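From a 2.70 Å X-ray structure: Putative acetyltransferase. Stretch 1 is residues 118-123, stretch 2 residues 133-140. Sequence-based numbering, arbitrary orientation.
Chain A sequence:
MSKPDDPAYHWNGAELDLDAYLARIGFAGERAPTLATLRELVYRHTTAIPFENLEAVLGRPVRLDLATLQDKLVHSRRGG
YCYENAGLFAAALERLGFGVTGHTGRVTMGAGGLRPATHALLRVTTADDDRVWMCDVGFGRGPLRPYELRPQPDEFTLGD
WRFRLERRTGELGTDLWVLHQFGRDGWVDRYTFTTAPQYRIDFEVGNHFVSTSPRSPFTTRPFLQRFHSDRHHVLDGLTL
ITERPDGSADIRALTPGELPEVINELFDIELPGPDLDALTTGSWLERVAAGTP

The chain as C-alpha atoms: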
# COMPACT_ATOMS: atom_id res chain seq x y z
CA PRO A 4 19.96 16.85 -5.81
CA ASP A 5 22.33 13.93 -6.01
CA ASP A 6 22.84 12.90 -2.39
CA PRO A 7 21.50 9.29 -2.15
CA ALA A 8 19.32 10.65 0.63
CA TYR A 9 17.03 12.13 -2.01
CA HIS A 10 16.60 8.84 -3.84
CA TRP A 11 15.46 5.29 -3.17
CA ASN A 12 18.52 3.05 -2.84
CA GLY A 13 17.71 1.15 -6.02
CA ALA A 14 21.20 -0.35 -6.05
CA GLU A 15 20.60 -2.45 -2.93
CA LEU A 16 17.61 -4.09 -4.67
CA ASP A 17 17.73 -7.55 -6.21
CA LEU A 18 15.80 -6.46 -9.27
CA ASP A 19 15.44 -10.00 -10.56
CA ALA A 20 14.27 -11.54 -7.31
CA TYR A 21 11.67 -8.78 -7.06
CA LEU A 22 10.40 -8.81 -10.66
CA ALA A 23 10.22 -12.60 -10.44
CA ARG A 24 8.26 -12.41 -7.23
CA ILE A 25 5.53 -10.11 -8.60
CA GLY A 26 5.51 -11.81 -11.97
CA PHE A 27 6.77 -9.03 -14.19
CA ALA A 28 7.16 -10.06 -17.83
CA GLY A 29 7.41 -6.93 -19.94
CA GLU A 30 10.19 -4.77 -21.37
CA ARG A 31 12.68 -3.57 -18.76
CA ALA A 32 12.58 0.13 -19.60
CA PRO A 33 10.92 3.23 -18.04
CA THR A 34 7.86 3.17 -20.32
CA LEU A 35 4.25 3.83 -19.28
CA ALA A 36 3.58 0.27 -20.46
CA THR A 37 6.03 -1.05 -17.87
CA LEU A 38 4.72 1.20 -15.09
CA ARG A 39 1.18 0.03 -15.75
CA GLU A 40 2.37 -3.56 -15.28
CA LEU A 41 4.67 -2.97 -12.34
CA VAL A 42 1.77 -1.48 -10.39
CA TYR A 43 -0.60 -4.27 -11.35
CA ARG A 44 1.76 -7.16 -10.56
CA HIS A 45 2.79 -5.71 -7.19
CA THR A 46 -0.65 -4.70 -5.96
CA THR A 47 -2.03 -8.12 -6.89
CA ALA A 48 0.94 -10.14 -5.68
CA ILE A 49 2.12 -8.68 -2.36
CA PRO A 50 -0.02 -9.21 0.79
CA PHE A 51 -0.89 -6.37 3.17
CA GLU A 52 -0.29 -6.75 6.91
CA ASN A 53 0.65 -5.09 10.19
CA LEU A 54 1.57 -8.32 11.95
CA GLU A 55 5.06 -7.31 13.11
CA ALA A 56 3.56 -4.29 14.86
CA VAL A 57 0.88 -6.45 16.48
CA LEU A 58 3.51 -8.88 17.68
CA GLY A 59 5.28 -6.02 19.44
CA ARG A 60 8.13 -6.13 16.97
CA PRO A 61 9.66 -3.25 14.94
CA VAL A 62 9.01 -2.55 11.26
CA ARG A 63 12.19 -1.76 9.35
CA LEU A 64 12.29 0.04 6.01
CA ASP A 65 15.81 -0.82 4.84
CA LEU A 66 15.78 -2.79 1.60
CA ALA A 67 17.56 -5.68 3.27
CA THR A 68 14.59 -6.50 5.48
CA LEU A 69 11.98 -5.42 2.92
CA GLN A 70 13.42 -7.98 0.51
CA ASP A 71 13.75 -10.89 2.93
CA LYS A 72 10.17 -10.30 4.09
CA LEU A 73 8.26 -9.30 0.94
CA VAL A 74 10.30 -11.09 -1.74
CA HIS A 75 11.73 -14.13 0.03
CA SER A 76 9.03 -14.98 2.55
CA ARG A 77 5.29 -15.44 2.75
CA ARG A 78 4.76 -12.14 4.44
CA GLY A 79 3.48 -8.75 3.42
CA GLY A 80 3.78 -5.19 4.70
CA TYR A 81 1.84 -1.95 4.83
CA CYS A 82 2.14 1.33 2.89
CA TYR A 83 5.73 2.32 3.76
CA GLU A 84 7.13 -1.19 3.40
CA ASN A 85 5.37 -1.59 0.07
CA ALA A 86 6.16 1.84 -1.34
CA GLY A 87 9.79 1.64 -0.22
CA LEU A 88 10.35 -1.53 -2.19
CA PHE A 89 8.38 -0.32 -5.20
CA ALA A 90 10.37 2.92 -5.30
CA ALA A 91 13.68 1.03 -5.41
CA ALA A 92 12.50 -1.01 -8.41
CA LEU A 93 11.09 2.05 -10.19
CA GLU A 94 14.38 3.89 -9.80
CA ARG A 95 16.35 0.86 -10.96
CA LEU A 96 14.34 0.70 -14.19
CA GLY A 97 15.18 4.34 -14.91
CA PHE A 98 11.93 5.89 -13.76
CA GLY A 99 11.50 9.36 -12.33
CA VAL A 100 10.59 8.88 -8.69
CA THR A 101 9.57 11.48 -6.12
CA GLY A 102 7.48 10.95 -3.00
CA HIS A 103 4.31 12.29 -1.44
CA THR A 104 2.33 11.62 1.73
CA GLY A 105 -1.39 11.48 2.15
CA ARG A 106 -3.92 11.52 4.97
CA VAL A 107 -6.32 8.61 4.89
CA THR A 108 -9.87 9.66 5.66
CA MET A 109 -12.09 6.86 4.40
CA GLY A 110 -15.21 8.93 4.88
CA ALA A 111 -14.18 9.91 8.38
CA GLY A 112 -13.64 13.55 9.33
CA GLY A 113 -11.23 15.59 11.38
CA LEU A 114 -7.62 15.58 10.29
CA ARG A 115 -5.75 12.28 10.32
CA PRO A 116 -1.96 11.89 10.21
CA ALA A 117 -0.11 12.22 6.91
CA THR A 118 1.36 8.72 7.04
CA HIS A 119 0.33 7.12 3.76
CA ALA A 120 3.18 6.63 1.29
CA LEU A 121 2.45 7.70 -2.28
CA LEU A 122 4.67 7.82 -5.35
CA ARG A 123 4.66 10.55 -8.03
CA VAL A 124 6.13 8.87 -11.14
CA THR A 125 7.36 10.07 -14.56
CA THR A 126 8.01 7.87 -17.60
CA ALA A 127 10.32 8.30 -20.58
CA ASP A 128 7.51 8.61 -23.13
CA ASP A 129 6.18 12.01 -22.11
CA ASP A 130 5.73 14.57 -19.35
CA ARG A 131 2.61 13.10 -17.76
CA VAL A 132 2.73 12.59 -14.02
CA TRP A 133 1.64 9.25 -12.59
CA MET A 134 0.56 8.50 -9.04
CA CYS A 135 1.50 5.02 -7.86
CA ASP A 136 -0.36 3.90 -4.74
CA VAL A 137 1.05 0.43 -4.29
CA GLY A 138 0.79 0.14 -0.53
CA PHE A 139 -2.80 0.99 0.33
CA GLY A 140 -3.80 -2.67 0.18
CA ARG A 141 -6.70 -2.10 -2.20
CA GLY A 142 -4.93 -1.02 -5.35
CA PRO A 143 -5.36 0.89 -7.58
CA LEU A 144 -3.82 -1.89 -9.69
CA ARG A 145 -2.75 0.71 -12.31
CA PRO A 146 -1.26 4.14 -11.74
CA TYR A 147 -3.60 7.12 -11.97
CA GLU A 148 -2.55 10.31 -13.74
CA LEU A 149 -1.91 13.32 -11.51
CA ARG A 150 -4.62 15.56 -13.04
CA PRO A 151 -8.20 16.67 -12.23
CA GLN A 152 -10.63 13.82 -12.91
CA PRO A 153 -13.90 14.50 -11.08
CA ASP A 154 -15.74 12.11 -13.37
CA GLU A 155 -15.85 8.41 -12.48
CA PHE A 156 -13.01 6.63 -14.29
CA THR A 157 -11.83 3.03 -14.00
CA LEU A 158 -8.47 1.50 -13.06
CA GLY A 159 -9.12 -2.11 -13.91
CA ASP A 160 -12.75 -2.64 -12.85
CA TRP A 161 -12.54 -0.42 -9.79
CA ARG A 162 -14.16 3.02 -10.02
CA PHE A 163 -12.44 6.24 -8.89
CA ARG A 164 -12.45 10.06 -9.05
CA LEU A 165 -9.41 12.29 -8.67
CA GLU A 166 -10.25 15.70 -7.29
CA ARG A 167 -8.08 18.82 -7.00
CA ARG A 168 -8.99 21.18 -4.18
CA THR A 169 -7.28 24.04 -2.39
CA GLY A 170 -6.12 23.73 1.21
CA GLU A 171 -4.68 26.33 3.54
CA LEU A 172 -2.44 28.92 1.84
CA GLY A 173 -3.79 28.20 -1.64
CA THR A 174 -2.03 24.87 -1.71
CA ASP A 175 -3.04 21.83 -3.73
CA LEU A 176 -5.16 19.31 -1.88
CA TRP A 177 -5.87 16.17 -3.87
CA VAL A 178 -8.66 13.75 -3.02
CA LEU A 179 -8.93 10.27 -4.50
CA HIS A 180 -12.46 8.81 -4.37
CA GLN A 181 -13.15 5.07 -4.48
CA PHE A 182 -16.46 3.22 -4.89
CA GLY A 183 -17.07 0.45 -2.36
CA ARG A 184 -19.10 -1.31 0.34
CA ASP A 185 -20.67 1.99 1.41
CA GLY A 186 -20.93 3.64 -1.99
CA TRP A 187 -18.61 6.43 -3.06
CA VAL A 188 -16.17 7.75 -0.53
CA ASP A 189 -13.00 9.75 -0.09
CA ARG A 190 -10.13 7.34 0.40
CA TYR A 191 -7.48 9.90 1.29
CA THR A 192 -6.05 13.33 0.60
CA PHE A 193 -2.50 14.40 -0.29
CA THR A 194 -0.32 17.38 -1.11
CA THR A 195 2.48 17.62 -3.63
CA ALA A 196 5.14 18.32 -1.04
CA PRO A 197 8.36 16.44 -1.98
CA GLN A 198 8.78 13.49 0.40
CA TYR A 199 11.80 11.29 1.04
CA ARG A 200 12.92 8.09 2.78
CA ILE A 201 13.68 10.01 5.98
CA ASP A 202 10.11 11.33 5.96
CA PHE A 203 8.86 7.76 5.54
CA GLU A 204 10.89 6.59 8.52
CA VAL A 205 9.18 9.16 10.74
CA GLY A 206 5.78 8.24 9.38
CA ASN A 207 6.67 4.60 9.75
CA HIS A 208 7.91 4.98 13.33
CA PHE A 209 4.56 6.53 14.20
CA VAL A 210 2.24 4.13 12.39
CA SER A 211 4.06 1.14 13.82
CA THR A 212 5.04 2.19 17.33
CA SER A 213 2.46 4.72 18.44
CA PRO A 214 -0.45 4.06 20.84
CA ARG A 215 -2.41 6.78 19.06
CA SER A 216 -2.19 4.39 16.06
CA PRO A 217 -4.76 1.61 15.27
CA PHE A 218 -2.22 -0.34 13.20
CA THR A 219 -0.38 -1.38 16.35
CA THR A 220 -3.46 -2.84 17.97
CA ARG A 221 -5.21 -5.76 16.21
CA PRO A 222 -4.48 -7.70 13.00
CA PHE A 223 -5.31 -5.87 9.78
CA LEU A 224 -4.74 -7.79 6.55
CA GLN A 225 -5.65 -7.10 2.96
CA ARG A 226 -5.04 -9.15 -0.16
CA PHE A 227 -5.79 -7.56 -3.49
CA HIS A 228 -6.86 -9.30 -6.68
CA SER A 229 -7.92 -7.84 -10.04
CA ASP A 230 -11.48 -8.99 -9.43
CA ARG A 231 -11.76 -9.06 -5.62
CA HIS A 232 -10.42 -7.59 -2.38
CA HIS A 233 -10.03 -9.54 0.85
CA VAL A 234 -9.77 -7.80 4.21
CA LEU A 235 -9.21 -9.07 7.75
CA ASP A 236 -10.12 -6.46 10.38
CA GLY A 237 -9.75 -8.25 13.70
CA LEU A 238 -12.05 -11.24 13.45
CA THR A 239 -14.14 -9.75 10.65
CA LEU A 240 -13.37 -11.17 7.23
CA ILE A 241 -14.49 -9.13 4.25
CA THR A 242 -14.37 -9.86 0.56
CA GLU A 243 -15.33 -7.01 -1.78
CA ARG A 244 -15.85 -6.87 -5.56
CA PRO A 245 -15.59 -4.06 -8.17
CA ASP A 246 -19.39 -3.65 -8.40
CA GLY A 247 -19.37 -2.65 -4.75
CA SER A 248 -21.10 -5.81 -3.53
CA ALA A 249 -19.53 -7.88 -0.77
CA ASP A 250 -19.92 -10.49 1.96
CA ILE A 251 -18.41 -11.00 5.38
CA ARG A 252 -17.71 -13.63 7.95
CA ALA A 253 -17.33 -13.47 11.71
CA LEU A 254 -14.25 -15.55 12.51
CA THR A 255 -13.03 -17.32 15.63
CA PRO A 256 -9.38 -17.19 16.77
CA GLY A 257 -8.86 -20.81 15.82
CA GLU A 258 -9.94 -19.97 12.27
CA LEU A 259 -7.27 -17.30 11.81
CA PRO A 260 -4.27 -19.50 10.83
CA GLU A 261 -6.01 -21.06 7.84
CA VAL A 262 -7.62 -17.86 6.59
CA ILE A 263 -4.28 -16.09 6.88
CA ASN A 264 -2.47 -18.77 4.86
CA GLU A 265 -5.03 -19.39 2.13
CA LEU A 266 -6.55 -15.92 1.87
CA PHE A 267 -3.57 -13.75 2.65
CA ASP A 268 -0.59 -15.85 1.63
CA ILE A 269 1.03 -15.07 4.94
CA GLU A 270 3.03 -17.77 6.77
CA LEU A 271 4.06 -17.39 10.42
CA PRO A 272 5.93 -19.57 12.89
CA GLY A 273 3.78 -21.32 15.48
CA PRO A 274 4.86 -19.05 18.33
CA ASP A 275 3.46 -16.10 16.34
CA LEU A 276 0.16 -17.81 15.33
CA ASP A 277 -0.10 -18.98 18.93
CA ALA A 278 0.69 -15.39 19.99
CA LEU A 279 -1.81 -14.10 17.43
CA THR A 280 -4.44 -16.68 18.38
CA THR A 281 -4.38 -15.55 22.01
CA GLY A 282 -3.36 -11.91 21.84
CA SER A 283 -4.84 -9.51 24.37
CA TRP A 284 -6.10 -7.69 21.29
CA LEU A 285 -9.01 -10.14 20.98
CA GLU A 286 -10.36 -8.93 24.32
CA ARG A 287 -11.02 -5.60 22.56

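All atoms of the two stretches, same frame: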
# COMPACT_ATOMS: atom_id res chain seq x y z
N THR A 118 0.48 9.87 6.93
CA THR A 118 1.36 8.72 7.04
C THR A 118 1.11 7.65 5.99
O THR A 118 1.39 6.47 6.21
CB THR A 118 1.22 8.10 8.44
OG1 THR A 118 -0.09 7.54 8.58
CG2 THR A 118 1.42 9.15 9.52
N HIS A 119 0.59 8.07 4.84
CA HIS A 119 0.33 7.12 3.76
C HIS A 119 1.22 7.37 2.54
O HIS A 119 0.98 8.28 1.75
CB HIS A 119 -1.13 7.18 3.34
CG HIS A 119 -1.46 6.23 2.25
ND1 HIS A 119 -1.31 4.87 2.39
CD2 HIS A 119 -1.83 6.45 0.96
CE1 HIS A 119 -1.57 4.28 1.23
NE2 HIS A 119 -1.89 5.22 0.35
N ALA A 120 2.23 6.52 2.38
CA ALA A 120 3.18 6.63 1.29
C ALA A 120 2.57 6.61 -0.11
O ALA A 120 1.78 5.72 -0.44
CB ALA A 120 4.22 5.54 1.41
N LEU A 121 2.94 7.60 -0.91
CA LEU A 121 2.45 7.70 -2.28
C LEU A 121 3.64 8.00 -3.17
O LEU A 121 4.61 8.60 -2.71
CB LEU A 121 1.41 8.82 -2.42
CG LEU A 121 0.02 8.57 -1.82
CD1 LEU A 121 -0.83 9.85 -1.94
CD2 LEU A 121 -0.66 7.38 -2.50
N LEU A 122 3.58 7.58 -4.42
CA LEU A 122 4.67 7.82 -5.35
C LEU A 122 4.23 8.58 -6.60
O LEU A 122 3.29 8.17 -7.30
CB LEU A 122 5.32 6.49 -5.75
CG LEU A 122 5.92 5.64 -4.62
CD1 LEU A 122 6.39 4.29 -5.16
CD2 LEU A 122 7.08 6.39 -3.99
N ARG A 123 4.90 9.70 -6.86
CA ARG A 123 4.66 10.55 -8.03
C ARG A 123 5.71 10.04 -9.04
O ARG A 123 6.92 10.19 -8.82
CB ARG A 123 4.91 12.02 -7.67
CG ARG A 123 4.84 13.03 -8.81
CD ARG A 123 5.51 14.34 -8.39
NE ARG A 123 5.61 15.31 -9.47
CZ ARG A 123 4.73 16.30 -9.67
NH1 ARG A 123 3.68 16.43 -8.86
NH2 ARG A 123 4.90 17.15 -10.67
N TRP A 133 2.43 10.37 -13.06
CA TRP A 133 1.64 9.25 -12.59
C TRP A 133 1.76 9.00 -11.10
O TRP A 133 2.86 9.02 -10.53
CB TRP A 133 2.00 7.99 -13.37
CG TRP A 133 1.78 8.18 -14.81
CD1 TRP A 133 2.69 8.64 -15.73
CD2 TRP A 133 0.55 8.02 -15.52
NE1 TRP A 133 2.10 8.77 -16.96
CE2 TRP A 133 0.79 8.40 -16.86
CE3 TRP A 133 -0.73 7.59 -15.14
CZ2 TRP A 133 -0.21 8.36 -17.83
CZ3 TRP A 133 -1.72 7.56 -16.11
CH2 TRP A 133 -1.46 7.94 -17.44
N MET A 134 0.62 8.77 -10.46
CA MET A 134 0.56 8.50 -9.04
C MET A 134 0.50 7.00 -8.84
O MET A 134 -0.40 6.34 -9.36
CB MET A 134 -0.68 9.13 -8.42
CG MET A 134 -0.66 10.64 -8.44
SD MET A 134 0.76 11.23 -7.55
CE MET A 134 0.43 10.51 -5.93
N CYS A 135 1.48 6.45 -8.12
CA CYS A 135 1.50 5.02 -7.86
C CYS A 135 1.23 4.76 -6.38
O CYS A 135 2.05 5.05 -5.51
CB CYS A 135 2.85 4.41 -8.27
SG CYS A 135 3.21 4.55 -10.05
N ASP A 136 0.04 4.23 -6.10
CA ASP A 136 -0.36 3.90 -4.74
C ASP A 136 -0.32 2.38 -4.65
O ASP A 136 -1.32 1.69 -4.85
CB ASP A 136 -1.76 4.43 -4.46
CG ASP A 136 -2.19 4.17 -3.05
OD1 ASP A 136 -1.30 3.98 -2.20
OD2 ASP A 136 -3.42 4.17 -2.78
N VAL A 137 0.86 1.86 -4.36
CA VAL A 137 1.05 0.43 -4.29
C VAL A 137 1.02 -0.16 -2.89
O VAL A 137 1.20 -1.37 -2.72
CB VAL A 137 2.40 0.03 -4.96
CG1 VAL A 137 2.35 0.31 -6.46
CG2 VAL A 137 3.55 0.81 -4.32
N GLY A 138 0.79 0.67 -1.88
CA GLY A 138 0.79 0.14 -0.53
C GLY A 138 -0.49 0.29 0.26
O GLY A 138 -0.52 -0.06 1.45
N PHE A 139 -1.54 0.80 -0.37
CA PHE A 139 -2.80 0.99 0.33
C PHE A 139 -3.42 -0.35 0.73
O PHE A 139 -4.05 -0.47 1.78
CB PHE A 139 -3.80 1.78 -0.52
CG PHE A 139 -5.03 2.24 0.25
CD1 PHE A 139 -4.94 3.27 1.18
CD2 PHE A 139 -6.26 1.61 0.07
CE1 PHE A 139 -6.05 3.67 1.93
CE2 PHE A 139 -7.38 1.99 0.82
CZ PHE A 139 -7.27 3.03 1.75
N GLY A 140 -3.24 -1.37 -0.12
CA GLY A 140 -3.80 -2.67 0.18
C GLY A 140 -5.02 -2.97 -0.66
O GLY A 140 -5.48 -4.10 -0.68

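Two neighbouring antiparallel strands set the frame of this contact. The first stretch is extended from His119 to Arg123, while the second stretch is strand only from Trp133 to Cys135 and then turns into loop. The strand axes approach to 4.7 Å with their N-to-C directions 151° apart, and the pairing is tight at one end and splayed at the other: CA-CA separation is 4.7 Å between Arg123 and Met134, 4.9 Å between Leu122 and Cys135, 5.3 Å between Leu121 and Asp136, and 7.2 Å between Ala120 and Gly138. The first rule follows from this: backbone bonding holds the close end, and side chains take over where the chains part.

The backbone bonds are concentrated on one residue pair. Leu122 and Cys135 form the hydrogen-bonded pair of the antiparallel register, each giving its amide to the other's carbonyl. Cys135 N to Leu122 O is short, 2.6 Å, and nearly straight at 171°; the return bond, Leu122 N to Cys135 O, is longer at 3.2 Å and more bent at 143°. The next pair, Arg123 and Met134, is the non-hydrogen-bonded kind, in which CA hydrogens face across to carbonyls. Met134 CA lies 3.3 Å from Leu122 O, so that this oxygen receives a CA-H contact as well as an amide, and Arg123 CA lies 3.4 Å from Trp133 O. These contacts help to fill the space between the main chains where no amide bond spans it.

Apolar packing follows the alternation of the strands. Leu122 and Cys135 send their side chains to one face of the sheet, where Leu122 CB and Cys135 CB sit 4.1 Å apart. Arg123 and Met134 occupy the other face. Met134 has all three chi angles in the m well, and this folded chain brings its end back toward the first stretch: Met134 SD comes 4.2 Å from Arg123 CB, and Met134 CE reaches 4.0 Å from Leu121 CB. One flexible thioether thus touches two residues of the neighbouring strand, covering the aliphatic root of the arginine while Arg123 itself runs outward in an extended t, t, t conformation.

Where the second stretch has become loop, polar and aromatic chemistry converge on buried His119, still in the first strand, whose CA-to-CB bond points toward the second stretch. His119 NE2 donates to Asp136 OD1 at 2.9 Å, with a bent N-H...O angle of 135°, and the carboxylate oxygen lies near the plane of the ring. Asp136 OD2 is hydrogen-bonded elsewhere in the structure, so both oxygens of this buried acid have partners. Asp136 OD1 also lies 3.5 Å from Leu121 CD2, an apolar neighbour beside the polar pair.

Phe139 completes the arrangement by turning its ring edge toward the His119 face in an offset edge-to-face pair, planes at 90° and centroids 5.3 Å apart; Phe139 CD1 approaches His119 CE1 to 3.5 Å. The imidazole thus accommodates a hydrogen bond near its plane and an aromatic neighbour set perpendicular to it. The two stretches together bury 450 Å² against each other, both sides summed.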